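Local coordinates for ribose-phosphate pyrophosphokinase (Sulfolobus solfataricus, PDB 4TWB), which makes phosphoribosyl diphosphate by transferring the pyrophosphoryl group of ATP to the 1-hydroxyl of ribose 5-phosphate, with magnesium as cofactor, at residues 145-150 and 281-286; 244-249 and 268-273. All coordinates share one frame; numbering follows the deposited sequence.

Contact 1: 145-150 and 281-286; sequences YHQIAR and IDVSQS
The carboxamide oxygen OE1 of Q147 is gripped twice by S286: OG donates to it over 2.6 Å, in the plane of the amide and on a lone pair, while the backbone N of S286 adds a weak bond. The glutamine thus bridges helix 145-155 to the start of helix 284-289, at the edge of the phosphoribosyltransferase-type sheet that ends in strand 279-281. CG of Q147 stands anti to its carbonyl carbon (chi1 -64°), and the extended chain beyond carries the amide across. NE2 of Q147 gives a hydrogen to O of D282 over 3.1 Å with an N-H...O angle of 156°, approaching from above that carbonyl plane. Bonds at both ends should keep the amide from flipping. D282, whose CB points away from helix 145-155, makes an Asx turn, OD1 accepting from N of S284 at 2.9 Å just after the N-cap residue V283. S284 lies against helix 12-20, and V283 and S286 both rest on P144. Beside the amide the contact is apolar. Q147 and I281 run antiparallel alongside one another, CG2 of I281 lying 4.0 Å from CB of Q147. I148 lies across I281, its CG1 meeting CD1 of I281 at 3.9 Å.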
ATOM      1  N   TYR A 145      23.543  11.022 -14.570  1.00 34.52           N
ATOM      2  CA  TYR A 145      24.905  11.395 -14.200  1.00 33.10           C
ATOM      3  C   TYR A 145      25.335  12.754 -14.738  1.00 30.35           C
ATOM      4  O   TYR A 145      25.913  13.542 -14.001  1.00 32.09           O
ATOM      5  CB  TYR A 145      25.901  10.293 -14.563  1.00 26.18           C
ATOM      6  CG  TYR A 145      25.600   8.964 -13.882  1.00 41.88           C
ATOM      7  CD1 TYR A 145      24.789   8.905 -12.756  1.00 33.46           C
ATOM      8  CD2 TYR A 145      26.142   7.777 -14.354  1.00 38.53           C
ATOM      9  CE1 TYR A 145      24.514   7.706 -12.127  1.00 27.62           C
ATOM     10  CE2 TYR A 145      25.867   6.564 -13.729  1.00 33.75           C
ATOM     11  CZ  TYR A 145      25.057   6.540 -12.614  1.00 35.65           C
ATOM     12  OH  TYR A 145      24.786   5.345 -11.989  1.00 36.61           O
ATOM     13  N   HIS A 146      25.026  13.047 -15.994  1.00 32.39           N
ATOM     14  CA  HIS A 146      25.417  14.339 -16.559  1.00 30.53           C
ATOM     15  C   HIS A 146      24.825  15.511 -15.791  1.00 30.90           C
ATOM     16  O   HIS A 146      25.492  16.532 -15.605  1.00 41.03           O
ATOM     17  CB  HIS A 146      25.097  14.449 -18.057  1.00 25.86           C
ATOM     18  CG  HIS A 146      25.182  15.848 -18.597  1.00 46.13           C
ATOM     19  ND1 HIS A 146      26.327  16.363 -19.170  1.00 46.64           N
ATOM     20  CD2 HIS A 146      24.259  16.839 -18.651  1.00 47.38           C
ATOM     21  CE1 HIS A 146      26.107  17.608 -19.553  1.00 48.20           C
ATOM     22  NE2 HIS A 146      24.858  17.920 -19.254  1.00 57.87           N
ATOM     23  N   GLN A 147      23.591  15.380 -15.321  1.00 33.49           N
ATOM     24  CA  GLN A 147      22.982  16.511 -14.625  1.00 31.48           C
ATOM     25  C   GLN A 147      23.607  16.726 -13.248  1.00 34.69           C
ATOM     26  O   GLN A 147      23.700  17.853 -12.767  1.00 42.98           O
ATOM     27  CB  GLN A 147      21.483  16.329 -14.490  1.00 33.82           C
ATOM     28  CG  GLN A 147      20.734  16.302 -15.786  1.00 36.10           C
ATOM     29  CD  GLN A 147      19.250  16.501 -15.572  1.00 42.63           C
ATOM     30  OE1 GLN A 147      18.451  15.599 -15.805  1.00 42.86           O
ATOM     31  NE2 GLN A 147      18.877  17.684 -15.103  1.00 35.46           N
ATOM     32  N   ILE A 148      24.026  15.640 -12.615  1.00 28.08           N
ATOM     33  CA  ILE A 148      24.722  15.730 -11.348  1.00 29.56           C
ATOM     34  C   ILE A 148      26.119  16.303 -11.540  1.00 39.63           C
ATOM     35  O   ILE A 148      26.558  17.155 -10.781  1.00 41.60           O
ATOM     36  CB  ILE A 148      24.796  14.356 -10.675  1.00 35.23           C
ATOM     37  CG1 ILE A 148      23.399  13.939 -10.211  1.00 29.13           C
ATOM     38  CG2 ILE A 148      25.749  14.385  -9.488  1.00 28.29           C
ATOM     39  CD1 ILE A 148      23.328  12.512  -9.767  1.00 34.30           C
ATOM     40  N   ALA A 149      26.815  15.832 -12.568  1.00 41.90           N
ATOM     41  CA  ALA A 149      28.104  16.396 -12.920  1.00 35.31           C
ATOM     42  C   ALA A 149      27.970  17.907 -13.135  1.00 35.84           C
ATOM     43  O   ALA A 149      28.639  18.687 -12.468  1.00 31.75           O
ATOM     44  CB  ALA A 149      28.675  15.705 -14.148  1.00 31.95           C
ATOM     45  N   ARG A 150      27.082  18.327 -14.032  1.00 35.85           N
ATOM     46  CA  ARG A 150      26.909  19.765 -14.283  1.00 42.75           C
ATOM     47  C   ARG A 150      26.722  20.557 -12.976  1.00 40.14           C
ATOM     48  O   ARG A 150      27.340  21.603 -12.797  1.00 47.47           O
ATOM     49  CB  ARG A 150      25.780  20.042 -15.313  1.00 38.54           C
ATOM     50  CG  ARG A 150      25.694  21.507 -15.834  1.00 50.91           C
ATOM     51  CD  ARG A 150      25.568  21.640 -17.385  1.00 73.14           C
ATOM     52  NE  ARG A 150      24.279  21.204 -17.946  1.00122.84           N
ATOM     53  CZ  ARG A 150      23.973  21.198 -19.248  1.00112.27           C
ATOM     54  NH1 ARG A 150      24.857  21.609 -20.149  1.00 93.74           N
ATOM     55  NH2 ARG A 150      22.775  20.778 -19.661  1.00 75.28           N
ATOM     56  N   ILE A 281      17.907  18.772  -8.063  1.00 41.38           N
ATOM     57  CA  ILE A 281      18.001  18.665  -9.515  1.00 38.21           C
ATOM     58  C   ILE A 281      16.720  18.070 -10.085  1.00 35.99           C
ATOM     59  O   ILE A 281      16.262  17.032  -9.632  1.00 47.07           O
ATOM     60  CB  ILE A 281      19.168  17.762  -9.928  1.00 38.60           C
ATOM     61  CG1 ILE A 281      20.490  18.328  -9.389  1.00 43.63           C
ATOM     62  CG2 ILE A 281      19.209  17.598 -11.431  1.00 32.71           C
ATOM     63  CD1 ILE A 281      21.706  17.439  -9.653  1.00 37.67           C
ATOM     64  N   ASP A 282      16.140  18.734 -11.078  1.00 40.10           N
ATOM     65  CA  ASP A 282      14.982  18.195 -11.794  1.00 37.34           C
ATOM     66  C   ASP A 282      15.503  17.287 -12.910  1.00 38.74           C
ATOM     67  O   ASP A 282      16.077  17.753 -13.889  1.00 39.95           O
ATOM     68  CB  ASP A 282      14.115  19.340 -12.346  1.00 28.32           C
ATOM     69  CG  ASP A 282      13.075  18.876 -13.347  1.00 50.53           C
ATOM     70  OD1 ASP A 282      12.912  17.646 -13.530  1.00 38.52           O
ATOM     71  OD2 ASP A 282      12.422  19.761 -13.953  1.00 51.02           O
ATOM     72  N   VAL A 283      15.310  15.988 -12.743  1.00 32.13           N
ATOM     73  CA  VAL A 283      15.892  15.002 -13.636  1.00 34.26           C
ATOM     74  C   VAL A 283      14.996  14.662 -14.822  1.00 44.06           C
ATOM     75  O   VAL A 283      15.245  13.670 -15.519  1.00 40.88           O
ATOM     76  CB  VAL A 283      16.198  13.684 -12.893  1.00 40.77           C
ATOM     77  CG1 VAL A 283      17.355  13.883 -11.927  1.00 31.43           C
ATOM     78  CG2 VAL A 283      14.941  13.168 -12.168  1.00 29.99           C
ATOM     79  N   SER A 284      13.961  15.473 -15.051  1.00 38.29           N
ATOM     80  CA  SER A 284      13.076  15.257 -16.197  1.00 35.99           C
ATOM     81  C   SER A 284      13.864  15.232 -17.512  1.00 38.97           C
ATOM     82  O   SER A 284      13.622  14.402 -18.384  1.00 35.69           O
ATOM     83  CB  SER A 284      12.011  16.344 -16.257  1.00 32.93           C
ATOM     84  OG  SER A 284      11.377  16.477 -15.011  1.00 43.78           O
ATOM     85  N   GLN A 285      14.808  16.158 -17.646  1.00 47.02           N
ATOM     86  CA  GLN A 285      15.647  16.217 -18.838  1.00 45.41           C
ATOM     87  C   GLN A 285      16.375  14.884 -19.112  1.00 41.70           C
ATOM     88  O   GLN A 285      16.446  14.427 -20.256  1.00 44.29           O
ATOM     89  CB  GLN A 285      16.638  17.383 -18.731  1.00 49.39           C
ATOM     90  CG  GLN A 285      17.271  17.779 -20.058  1.00 90.62           C
ATOM     91  CD  GLN A 285      16.240  18.039 -21.159  1.00102.32           C
ATOM     92  OE1 GLN A 285      15.538  19.060 -21.145  1.00 78.04           O
ATOM     93  NE2 GLN A 285      16.165  17.121 -22.132  1.00 67.11           N
ATOM     94  N   SER A 286      16.903  14.260 -18.061  1.00 37.76           N
ATOM     95  CA  SER A 286      17.554  12.958 -18.187  1.00 27.84           C
ATOM     96  C   SER A 286      16.564  11.844 -18.524  1.00 41.47           C
ATOM     97  O   SER A 286      16.888  10.912 -19.272  1.00 38.52           O
ATOM     98  CB  SER A 286      18.317  12.607 -16.909  1.00 29.09           C
ATOM     99  OG  SER A 286      19.459  13.437 -16.732  1.00 49.91           O
TER

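Contact 2: 244-249 and 268-273; sequences AIHLLL and TNTINV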
ATOM      1  N   ALA A 244      22.972  12.421  -3.620  1.00 31.98           N
ATOM      2  CA  ALA A 244      22.360  11.161  -4.010  1.00 40.37           C
ATOM      3  C   ALA A 244      21.221  11.421  -4.983  1.00 40.57           C
ATOM      4  O   ALA A 244      20.651  12.513  -5.015  1.00 41.04           O
ATOM      5  CB  ALA A 244      21.857  10.424  -2.794  1.00 30.20           C
ATOM      6  N   ILE A 245      20.889  10.424  -5.784  1.00 30.70           N
ATOM      7  CA  ILE A 245      19.734  10.550  -6.664  1.00 37.65           C
ATOM      8  C   ILE A 245      18.423  10.575  -5.837  1.00 40.32           C
ATOM      9  O   ILE A 245      17.584  11.471  -5.996  1.00 38.82           O
ATOM     10  CB  ILE A 245      19.709   9.430  -7.736  1.00 37.34           C
ATOM     11  CG1 ILE A 245      20.860   9.605  -8.725  1.00 35.74           C
ATOM     12  CG2 ILE A 245      18.388   9.424  -8.477  1.00 37.49           C
ATOM     13  CD1 ILE A 245      22.223   9.115  -8.219  1.00 35.17           C
ATOM     14  N   HIS A 246      18.279   9.608  -4.933  1.00 39.08           N
ATOM     15  CA  HIS A 246      17.103   9.503  -4.083  1.00 28.46           C
ATOM     16  C   HIS A 246      17.399   9.934  -2.656  1.00 37.39           C
ATOM     17  O   HIS A 246      18.050   9.208  -1.904  1.00 39.35           O
ATOM     18  CB  HIS A 246      16.571   8.067  -4.093  1.00 32.84           C
ATOM     19  CG  HIS A 246      16.422   7.495  -5.466  1.00 30.56           C
ATOM     20  ND1 HIS A 246      15.513   7.985  -6.379  1.00 26.23           N
ATOM     21  CD2 HIS A 246      17.079   6.486  -6.087  1.00 31.74           C
ATOM     22  CE1 HIS A 246      15.611   7.296  -7.502  1.00 37.62           C
ATOM     23  NE2 HIS A 246      16.558   6.383  -7.353  1.00 25.60           N
ATOM     24  N   LEU A 247      16.919  11.114  -2.278  1.00 40.39           N
ATOM     25  CA  LEU A 247      17.127  11.614  -0.919  1.00 35.03           C
ATOM     26  C   LEU A 247      15.949  11.321   0.004  1.00 45.80           C
ATOM     27  O   LEU A 247      15.123  12.202   0.252  1.00 52.36           O
ATOM     28  CB  LEU A 247      17.386  13.116  -0.940  1.00 40.48           C
ATOM     29  CG  LEU A 247      18.821  13.616  -1.055  1.00 39.91           C
ATOM     30  CD1 LEU A 247      18.870  15.113  -0.819  1.00 33.10           C
ATOM     31  CD2 LEU A 247      19.701  12.894  -0.055  1.00 40.93           C
ATOM     32  N   LEU A 248      15.869  10.094   0.514  1.00 49.98           N
ATOM     33  CA  LEU A 248      14.798   9.704   1.441  1.00 51.71           C
ATOM     34  C   LEU A 248      15.211   9.998   2.877  1.00 64.27           C
ATOM     35  O   LEU A 248      15.387   9.075   3.673  1.00 73.50           O
ATOM     36  CB  LEU A 248      14.509   8.201   1.345  1.00 44.89           C
ATOM     37  CG  LEU A 248      14.502   7.499  -0.012  1.00 49.43           C
ATOM     38  CD1 LEU A 248      14.565   6.000   0.184  1.00 35.71           C
ATOM     39  CD2 LEU A 248      13.270   7.896  -0.802  1.00 60.00           C
ATOM     40  N   LEU A 249      15.372  11.268   3.221  1.00 57.24           N
ATOM     41  CA  LEU A 249      15.959  11.600   4.510  1.00 49.94           C
ATOM     42  C   LEU A 249      15.040  11.211   5.657  1.00 58.46           C
ATOM     43  O   LEU A 249      13.928  11.721   5.779  1.00 64.62           O
ATOM     44  CB  LEU A 249      16.325  13.077   4.561  1.00 54.00           C
ATOM     45  CG  LEU A 249      17.416  13.457   3.563  1.00 52.29           C
ATOM     46  CD1 LEU A 249      17.557  14.972   3.484  1.00 49.51           C
ATOM     47  CD2 LEU A 249      18.732  12.796   3.932  1.00 43.57           C
ATOM     48  N   THR A 268      17.643  14.905  -6.067  1.00 39.94           N
ATOM     49  CA  THR A 268      16.812  15.103  -7.245  1.00 32.00           C
ATOM     50  C   THR A 268      15.336  14.941  -6.905  1.00 47.07           C
ATOM     51  O   THR A 268      14.976  14.512  -5.794  1.00 48.74           O
ATOM     52  CB  THR A 268      17.138  14.091  -8.365  1.00 35.63           C
ATOM     53  OG1 THR A 268      16.357  12.908  -8.191  1.00 34.00           O
ATOM     54  CG2 THR A 268      18.590  13.721  -8.350  1.00 37.72           C
ATOM     55  N   ASN A 269      14.490  15.251  -7.883  1.00 35.69           N
ATOM     56  CA  ASN A 269      13.059  15.192  -7.696  1.00 31.83           C
ATOM     57  C   ASN A 269      12.432  13.844  -8.055  1.00 36.80           C
ATOM     58  O   ASN A 269      11.297  13.779  -8.536  1.00 35.35           O
ATOM     59  CB  ASN A 269      12.369  16.350  -8.430  1.00 29.36           C
ATOM     60  CG  ASN A 269      12.559  16.296  -9.942  1.00 37.96           C
ATOM     61  OD1 ASN A 269      13.451  15.618 -10.446  1.00 34.40           O
ATOM     62  ND2 ASN A 269      11.708  17.017 -10.671  1.00 36.75           N
ATOM     63  N   THR A 270      13.162  12.761  -7.817  1.00 34.96           N
ATOM     64  CA  THR A 270      12.529  11.448  -7.845  1.00 33.40           C
ATOM     65  C   THR A 270      11.757  11.320  -6.540  1.00 38.70           C
ATOM     66  O   THR A 270      10.860  10.506  -6.420  1.00 35.45           O
ATOM     67  CB  THR A 270      13.546  10.306  -7.935  1.00 37.09           C
ATOM     68  OG1 THR A 270      14.425  10.363  -6.810  1.00 35.23           O
ATOM     69  CG2 THR A 270      14.358  10.401  -9.220  1.00 31.60           C
ATOM     70  N   ILE A 271      12.124  12.153  -5.570  1.00 42.96           N
ATOM     71  CA  ILE A 271      11.518  12.174  -4.243  1.00 34.83           C
ATOM     72  C   ILE A 271      10.971  13.577  -3.968  1.00 51.18           C
ATOM     73  O   ILE A 271      11.322  14.530  -4.672  1.00 57.06           O
ATOM     74  CB  ILE A 271      12.586  11.855  -3.167  1.00 42.54           C
ATOM     75  CG1 ILE A 271      13.232  10.509  -3.453  1.00 39.06           C
ATOM     76  CG2 ILE A 271      11.992  11.849  -1.784  1.00 57.38           C
ATOM     77  CD1 ILE A 271      12.251   9.446  -3.741  1.00 32.47           C
ATOM     78  N   ASN A 272      10.120  13.708  -2.948  1.00 53.46           N
ATOM     79  CA  ASN A 272       9.668  15.015  -2.482  1.00 56.44           C
ATOM     80  C   ASN A 272      10.546  15.541  -1.323  1.00 60.41           C
ATOM     81  O   ASN A 272      10.887  14.766  -0.429  1.00 67.43           O
ATOM     82  CB  ASN A 272       8.215  14.894  -2.043  1.00 49.10           C
ATOM     83  CG  ASN A 272       7.574  16.236  -1.768  1.00 78.72           C
ATOM     84  OD1 ASN A 272       8.026  17.273  -2.269  1.00 78.81           O
ATOM     85  ND2 ASN A 272       6.506  16.228  -0.972  1.00 70.27           N
ATOM     86  N   VAL A 273      10.908  16.834  -1.319  1.00 65.89           N
ATOM     87  CA  VAL A 273      11.813  17.357  -0.267  1.00 55.52           C
ATOM     88  C   VAL A 273      11.510  18.754   0.388  1.00 73.72           C
ATOM     89  O   VAL A 273      10.359  19.126   0.613  1.00 63.49           O
ATOM     90  CB  VAL A 273      13.303  17.301  -0.731  1.00 71.92           C
ATOM     91  CG1 VAL A 273      14.154  16.692   0.355  1.00 87.12           C
ATOM     92  CG2 VAL A 273      13.466  16.487  -2.011  1.00 47.03           C
TER
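Between H246 and T270 runs a short polar bond, ND1 to OG1 at 2.7 Å, with the threonine oxygen at the edge of the imidazole and near its plane. The two segments leave neighbouring parallel strands, 239-244 and 262-268, of the phosphoribosyltransferase-type sheet, and the chain turns a corner at I245. That corner is the tightly packed part. O of I245 accepts from OG1 of T268 over 2.9 Å, with a weak bond from N of T268 beside it. T268 OG1 sits between its own backbone N and carbonyl carbon (chi1 88°), where it also accepts from N of T270 at 3.2 Å, closing an ST turn. A valine in place of T268 would probably leave O of I245 without its stronger donor and the ST turn without its acceptor. CG2 of I245 lies over the centre of the H246 ring, 3.6 Å above its plane, and NE2 of H246 reaches the backbone carbonyls of V124 and E125. The looser side is that of L248 and L249, both partly exposed, though I271 stays buried: CD2 of L248 meets CD1 of I271 at 3.5 Å. L248 also packs on D34 of the second subunit, and its side chain lies about 4 Å from that of S220, which binds ribose 5-phosphate. The buried polar groups are thus largely paired within the protein, while the L248 end rests on methyl contacts.

Contact 1 joins a helix to the edge strand 279-281 and the helix after it, while contact 2 lies past the ends of two inner strands of the same sheet, their centres about 13 Å apart. Residues 281-286 run directly beside 268-273: N269 OD1 accepts from N of V283, N269 N probably donates to I281 O, and CG1 of V283 packs on CB of T268. Contact 2 is the deeper, near the middle of the chain and mostly buried, and its polar network joins hydroxyls, an imidazole and a backbone carbonyl. Contact 1 is partly exposed, and one glutamine amide carries its polar part. I148 of contact 1 also touches I245 of contact 2.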